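Local coordinates for protein Non-ribosomal peptide synthetase (Streptomyces halstedii, PDB 3WV4) that belongs to the AMP-binding enzyme family of the ANL clan and represents the N-terminal part of a non-ribosomal peptide synthetase, at residues Ala272-Lys275 with Ser276-Ser280; Asp325-Arg328 with Ser329-Gly333. All coordinates share one frame; numbering follows the deposited sequence.

Each contact joins residues about one turn apart: contact 1 spans the N-cap and the length of the short helix 273-280, contact 2 the last turn of helix 321-330 and the loop after it. Both are partly buried. Leucines, with Val-274 in one and Phe-331 in the other, are buried, whereas Lys-275, Glu-279, Asp-325 and Ser-329 are exposed; Arg-278 and Arg-328, partly exposed, are salt-bridged to acids outside the contacts. Their centres lie about 16 Å apart and the two contacts do not touch, yet helix 289-300 receives side chains from both. Contact 1 adds a serine hydroxyl bond to its backbone bonds, whereas in contact 2 the helix ends as Phe-331 departs from helical angles, just before a proline.

Contact 1: residues Ala272-Lys275 with Ser276-Ser280; sequences ALVK and SLRES
Ala-272 occupies the N-cap of helix 273-280, and its carbonyl oxygen receives two donors from Ser-276 one turn on. The backbone N of Ser-276 lies 3.0 Å from Ala-272 O, nearly in line with the C=O bond, while Ser-276 OG binds Ala-272 O at 2.7 Å from well above the carbonyl plane. A short hydroxyl side chain can fold back onto the carbonyl one turn earlier, and chi1 of -29°, away from the staggered positions, puts OG there. Next, Leu-273 sends its branch point, CG, to 4.1 Å from CD1 of Leu-277; the two leucines form an apolar edge that packs on Phe-238 of strand 236-239. Val-274, whose compact branched side chain fits against Leu-295 and Leu-298 of helix 289-300, lays CG1 3.6 Å from NH2 of Arg-278. The bend at chi3 of Arg-278 carries its guanidinium back over the turn, with Val-274 O off one face; a salt bridge from NH2 to Asp-302 and a hydrogen bond from NE to Gly-305 O help fix its rotation. On the exposed side, Lys-275 and Glu-279 bring opposite charges near each other without a salt bridge: CE of Lys-275 lies 3.2 Å from OE2 of Glu-279, but NZ stays 4.3 Å from that oxygen.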
ATOM      1  N   ALA A 272     -12.410  16.658  13.248  1.00 64.18           N
ATOM      2  CA  ALA A 272     -13.776  16.402  12.719  1.00 59.53           C
ATOM      3  C   ALA A 272     -13.890  15.012  12.088  1.00 57.66           C
ATOM      4  O   ALA A 272     -14.806  14.697  11.323  1.00 54.41           O
ATOM      5  CB  ALA A 272     -14.165  17.463  11.714  1.00 61.02           C
ATOM      6  N   LEU A 273     -12.937  14.170  12.445  1.00 53.80           N
ATOM      7  CA  LEU A 273     -12.892  12.818  11.994  1.00 49.02           C
ATOM      8  C   LEU A 273     -14.236  12.092  11.963  1.00 49.11           C
ATOM      9  O   LEU A 273     -14.567  11.485  10.946  1.00 42.42           O
ATOM     10  CB  LEU A 273     -11.912  12.054  12.858  1.00 46.92           C
ATOM     11  CG  LEU A 273     -11.566  10.682  12.317  1.00 46.70           C
ATOM     12  CD1 LEU A 273     -11.008  10.783  10.899  1.00 46.80           C
ATOM     13  CD2 LEU A 273     -10.579  10.025  13.262  1.00 43.61           C
ATOM     14  N   VAL A 274     -15.007  12.148  13.059  1.00 49.88           N
ATOM     15  CA  VAL A 274     -16.240  11.348  13.150  1.00 50.71           C
ATOM     16  C   VAL A 274     -17.306  11.781  12.128  1.00 50.11           C
ATOM     17  O   VAL A 274     -17.992  10.948  11.509  1.00 45.62           O
ATOM     18  CB  VAL A 274     -16.872  11.391  14.546  1.00 55.01           C
ATOM     19  CG1 VAL A 274     -18.158  10.562  14.573  1.00 57.28           C
ATOM     20  CG2 VAL A 274     -15.884  10.876  15.596  1.00 55.47           C
ATOM     21  N   LYS A 275     -17.420  13.081  11.970  1.00 48.57           N
ATOM     22  CA  LYS A 275     -18.287  13.675  10.987  1.00 53.29           C
ATOM     23  C   LYS A 275     -17.871  13.268   9.570  1.00 50.07           C
ATOM     24  O   LYS A 275     -18.676  12.735   8.795  1.00 49.49           O
ATOM     25  CB  LYS A 275     -18.227  15.194  11.141  1.00 57.82           C
ATOM     26  CG  LYS A 275     -19.290  15.961  10.380  1.00 62.28           C
ATOM     27  CD  LYS A 275     -18.955  17.442  10.393  1.00 62.97           C
ATOM     28  CE  LYS A 275     -20.140  18.261   9.959  1.00 70.43           C
ATOM     29  NZ  LYS A 275     -19.816  19.718   9.955  1.00 79.72           N
ATOM     30  N   SER A 276     -16.610  13.494   9.235  1.00 45.18           N
ATOM     31  CA  SER A 276     -16.092  13.058   7.942  1.00 44.66           C
ATOM     32  C   SER A 276     -16.470  11.597   7.644  1.00 40.00           C
ATOM     33  O   SER A 276     -16.886  11.268   6.538  1.00 38.13           O
ATOM     34  CB  SER A 276     -14.574  13.232   7.896  1.00 47.40           C
ATOM     35  OG  SER A 276     -14.181  14.300   8.740  1.00 53.83           O
ATOM     36  N   LEU A 277     -16.304  10.720   8.625  1.00 35.97           N
ATOM     37  CA  LEU A 277     -16.599   9.327   8.409  1.00 32.50           C
ATOM     38  C   LEU A 277     -18.036   9.115   8.055  1.00 33.14           C
ATOM     39  O   LEU A 277     -18.335   8.433   7.080  1.00 32.37           O
ATOM     40  CB  LEU A 277     -16.259   8.496   9.640  1.00 29.98           C
ATOM     41  CG  LEU A 277     -14.737   8.431   9.839  1.00 29.45           C
ATOM     42  CD1 LEU A 277     -14.373   7.950  11.246  1.00 29.86           C
ATOM     43  CD2 LEU A 277     -14.182   7.437   8.838  1.00 29.49           C
ATOM     44  N   ARG A 278     -18.912   9.678   8.871  1.00 36.03           N
ATOM     45  CA  ARG A 278     -20.355   9.534   8.697  1.00 39.43           C
ATOM     46  C   ARG A 278     -20.812  10.129   7.380  1.00 40.41           C
ATOM     47  O   ARG A 278     -21.543   9.494   6.600  1.00 41.59           O
ATOM     48  CB  ARG A 278     -21.121  10.150   9.888  1.00 41.46           C
ATOM     49  CG  ARG A 278     -22.659  10.208   9.714  1.00 45.82           C
ATOM     50  CD  ARG A 278     -23.361  11.096  10.749  1.00 47.67           C
ATOM     51  NE  ARG A 278     -22.575  11.121  11.986  1.00 51.16           N
ATOM     52  CZ  ARG A 278     -22.031  12.205  12.540  1.00 53.13           C
ATOM     53  NH1 ARG A 278     -22.208  13.424  12.030  1.00 47.58           N
ATOM     54  NH2 ARG A 278     -21.323  12.052  13.648  1.00 54.93           N
ATOM     55  N   GLU A 279     -20.394  11.357   7.130  1.00 41.90           N
ATOM     56  CA  GLU A 279     -20.806  12.057   5.931  1.00 44.74           C
ATOM     57  C   GLU A 279     -20.247  11.445   4.653  1.00 41.20           C
ATOM     58  O   GLU A 279     -20.821  11.633   3.603  1.00 42.97           O
ATOM     59  CB  GLU A 279     -20.451  13.553   6.042  1.00 46.60           C
ATOM     60  CG  GLU A 279     -21.307  14.238   7.110  1.00 54.49           C
ATOM     61  CD  GLU A 279     -21.145  15.757   7.155  1.00 61.17           C
ATOM     62  OE1 GLU A 279     -20.367  16.290   6.329  1.00 60.57           O
ATOM     63  OE2 GLU A 279     -21.809  16.406   8.014  1.00 63.10           O
ATOM     64  N   SER A 280     -19.116  10.734   4.723  1.00 38.17           N
ATOM     65  CA  SER A 280     -18.571  10.061   3.523  1.00 32.92           C
ATOM     66  C   SER A 280     -19.281   8.726   3.331  1.00 30.79           C
ATOM     67  O   SER A 280     -19.180   8.104   2.312  1.00 31.59           O
ATOM     68  CB  SER A 280     -17.061   9.897   3.678  1.00 33.86           C
ATOM     69  OG  SER A 280     -16.751   9.052   4.781  1.00 38.21           O
TER

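Contact 2: residues Asp325-Arg328 with Ser329-Gly333; sequences DALR and SAFPG
Phe-331 takes a chi1 of -52°, with CG beside its own backbone N, which brings the ring edge up to the carbonyl oxygen of Leu-327. CD1 of Phe-331 stands 3.4 Å from Leu-327 O, and that oxygen lies near the ring plane, so the aromatic C-H edge rather than a face meets the acceptor. The backbone N of Phe-331 also binds Leu-327 O, at 2.8 Å, the last of three successive i to i+4 bonds; Ser-329 N to Asp-325 O and Ala-330 N to Ala-326 O precede it. CD2 of Leu-327 is 4.4 Å from CD1 of Phe-331. Both side chains are buried, Leu-327 on Thr-296 and Phe-331 on Ile-299, and the Phe-331 ring also meets that of Phe-312, a place suited to a large flat hydrocarbon. Ala-330 touches Ile-299 too, and its small methyl is consistent with close packing of the two helices. Arg-328 extends its chain to a salt bridge with Glu-356. Arg-328 O finds no N-H on Pro-332; CA of Pro-332 makes instead a strongly bent C-H...O contact with Arg-328 O at 3.0 Å, 122° at the hydrogen. The helix thus ends where Phe-331 departs from helical angles, just before a proline that cannot continue the bonding, within a beta-alpha-beta unit of strand 311-314, helix 321-330 and strand 335-340.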
ATOM      1  N   ASP A 325     -12.296  -2.710  22.574  1.00 34.06           N
ATOM      2  CA  ASP A 325     -13.583  -2.691  23.234  1.00 35.44           C
ATOM      3  C   ASP A 325     -14.288  -1.388  22.927  1.00 35.83           C
ATOM      4  O   ASP A 325     -15.496  -1.377  22.626  1.00 33.26           O
ATOM      5  CB  ASP A 325     -13.432  -2.860  24.750  1.00 37.92           C
ATOM      6  CG  ASP A 325     -12.960  -4.276  25.173  1.00 40.63           C
ATOM      7  OD1 ASP A 325     -13.035  -5.252  24.371  1.00 40.33           O
ATOM      8  OD2 ASP A 325     -12.468  -4.395  26.332  1.00 41.19           O
ATOM      9  N   ALA A 326     -13.532  -0.297  22.958  1.00 35.41           N
ATOM     10  CA  ALA A 326     -14.117   1.014  22.779  1.00 32.47           C
ATOM     11  C   ALA A 326     -14.653   1.167  21.354  1.00 32.48           C
ATOM     12  O   ALA A 326     -15.675   1.803  21.127  1.00 30.11           O
ATOM     13  CB  ALA A 326     -13.082   2.053  23.058  1.00 34.57           C
ATOM     14  N   LEU A 327     -13.948   0.574  20.396  1.00 31.23           N
ATOM     15  CA  LEU A 327     -14.350   0.671  19.023  1.00 30.24           C
ATOM     16  C   LEU A 327     -15.630  -0.119  18.833  1.00 29.93           C
ATOM     17  O   LEU A 327     -16.515   0.306  18.103  1.00 28.11           O
ATOM     18  CB  LEU A 327     -13.305   0.063  18.106  1.00 29.04           C
ATOM     19  CG  LEU A 327     -12.094   0.887  17.711  1.00 29.38           C
ATOM     20  CD1 LEU A 327     -11.149  -0.075  17.005  1.00 27.02           C
ATOM     21  CD2 LEU A 327     -12.414   2.131  16.870  1.00 29.52           C
ATOM     22  N   ARG A 328     -15.693  -1.284  19.462  1.00 30.31           N
ATOM     23  CA  ARG A 328     -16.850  -2.150  19.283  1.00 31.83           C
ATOM     24  C   ARG A 328     -18.089  -1.533  19.909  1.00 33.09           C
ATOM     25  O   ARG A 328     -19.189  -1.648  19.373  1.00 33.20           O
ATOM     26  CB  ARG A 328     -16.592  -3.526  19.843  1.00 31.76           C
ATOM     27  CG  ARG A 328     -15.822  -4.391  18.885  1.00 33.33           C
ATOM     28  CD  ARG A 328     -15.501  -5.728  19.515  1.00 32.43           C
ATOM     29  NE  ARG A 328     -14.701  -6.520  18.593  1.00 32.19           N
ATOM     30  CZ  ARG A 328     -13.707  -7.333  18.955  1.00 32.43           C
ATOM     31  NH1 ARG A 328     -13.374  -7.440  20.221  1.00 31.37           N
ATOM     32  NH2 ARG A 328     -13.034  -8.053  18.039  1.00 33.18           N
ATOM     33  N   SER A 329     -17.872  -0.839  21.030  1.00 32.21           N
ATOM     34  CA  SER A 329     -18.930  -0.160  21.716  1.00 35.05           C
ATOM     35  C   SER A 329     -19.477   1.030  20.885  1.00 33.98           C
ATOM     36  O   SER A 329     -20.675   1.204  20.779  1.00 31.63           O
ATOM     37  CB  SER A 329     -18.412   0.286  23.088  1.00 36.23           C
ATOM     38  OG  SER A 329     -19.409   0.911  23.847  1.00 39.52           O
ATOM     39  N   ALA A 330     -18.579   1.772  20.257  1.00 33.63           N
ATOM     40  CA  ALA A 330     -18.936   2.920  19.430  1.00 35.35           C
ATOM     41  C   ALA A 330     -19.486   2.514  18.067  1.00 34.75           C
ATOM     42  O   ALA A 330     -20.396   3.164  17.582  1.00 34.91           O
ATOM     43  CB  ALA A 330     -17.745   3.842  19.253  1.00 37.44           C
ATOM     44  N   PHE A 331     -18.973   1.428  17.500  1.00 33.04           N
ATOM     45  CA  PHE A 331     -19.401   0.896  16.203  1.00 31.04           C
ATOM     46  C   PHE A 331     -19.682  -0.612  16.287  1.00 31.10           C
ATOM     47  O   PHE A 331     -18.855  -1.423  15.852  1.00 30.18           O
ATOM     48  CB  PHE A 331     -18.295   1.105  15.227  1.00 30.46           C
ATOM     49  CG  PHE A 331     -17.801   2.523  15.187  1.00 31.61           C
ATOM     50  CD1 PHE A 331     -16.657   2.881  15.840  1.00 31.42           C
ATOM     51  CD2 PHE A 331     -18.532   3.518  14.487  1.00 33.76           C
ATOM     52  CE1 PHE A 331     -16.224   4.177  15.808  1.00 33.97           C
ATOM     53  CE2 PHE A 331     -18.078   4.824  14.433  1.00 35.62           C
ATOM     54  CZ  PHE A 331     -16.915   5.162  15.110  1.00 34.53           C
ATOM     55  N   PRO A 332     -20.841  -1.001  16.836  1.00 30.14           N
ATOM     56  CA  PRO A 332     -21.069  -2.428  17.106  1.00 31.88           C
ATOM     57  C   PRO A 332     -21.261  -3.236  15.840  1.00 31.04           C
ATOM     58  O   PRO A 332     -21.169  -4.421  15.884  1.00 31.33           O
ATOM     59  CB  PRO A 332     -22.358  -2.421  17.913  1.00 32.11           C
ATOM     60  CG  PRO A 332     -22.999  -1.153  17.520  1.00 32.40           C
ATOM     61  CD  PRO A 332     -21.907  -0.183  17.380  1.00 31.05           C
ATOM     62  N   GLY A 333     -21.454  -2.572  14.716  1.00 31.04           N
ATOM     63  CA  GLY A 333     -21.511  -3.242  13.415  1.00 30.67           C
ATOM     64  C   GLY A 333     -20.179  -3.474  12.752  1.00 30.74           C
ATOM     65  O   GLY A 333     -20.133  -3.956  11.636  1.00 33.01           O
TER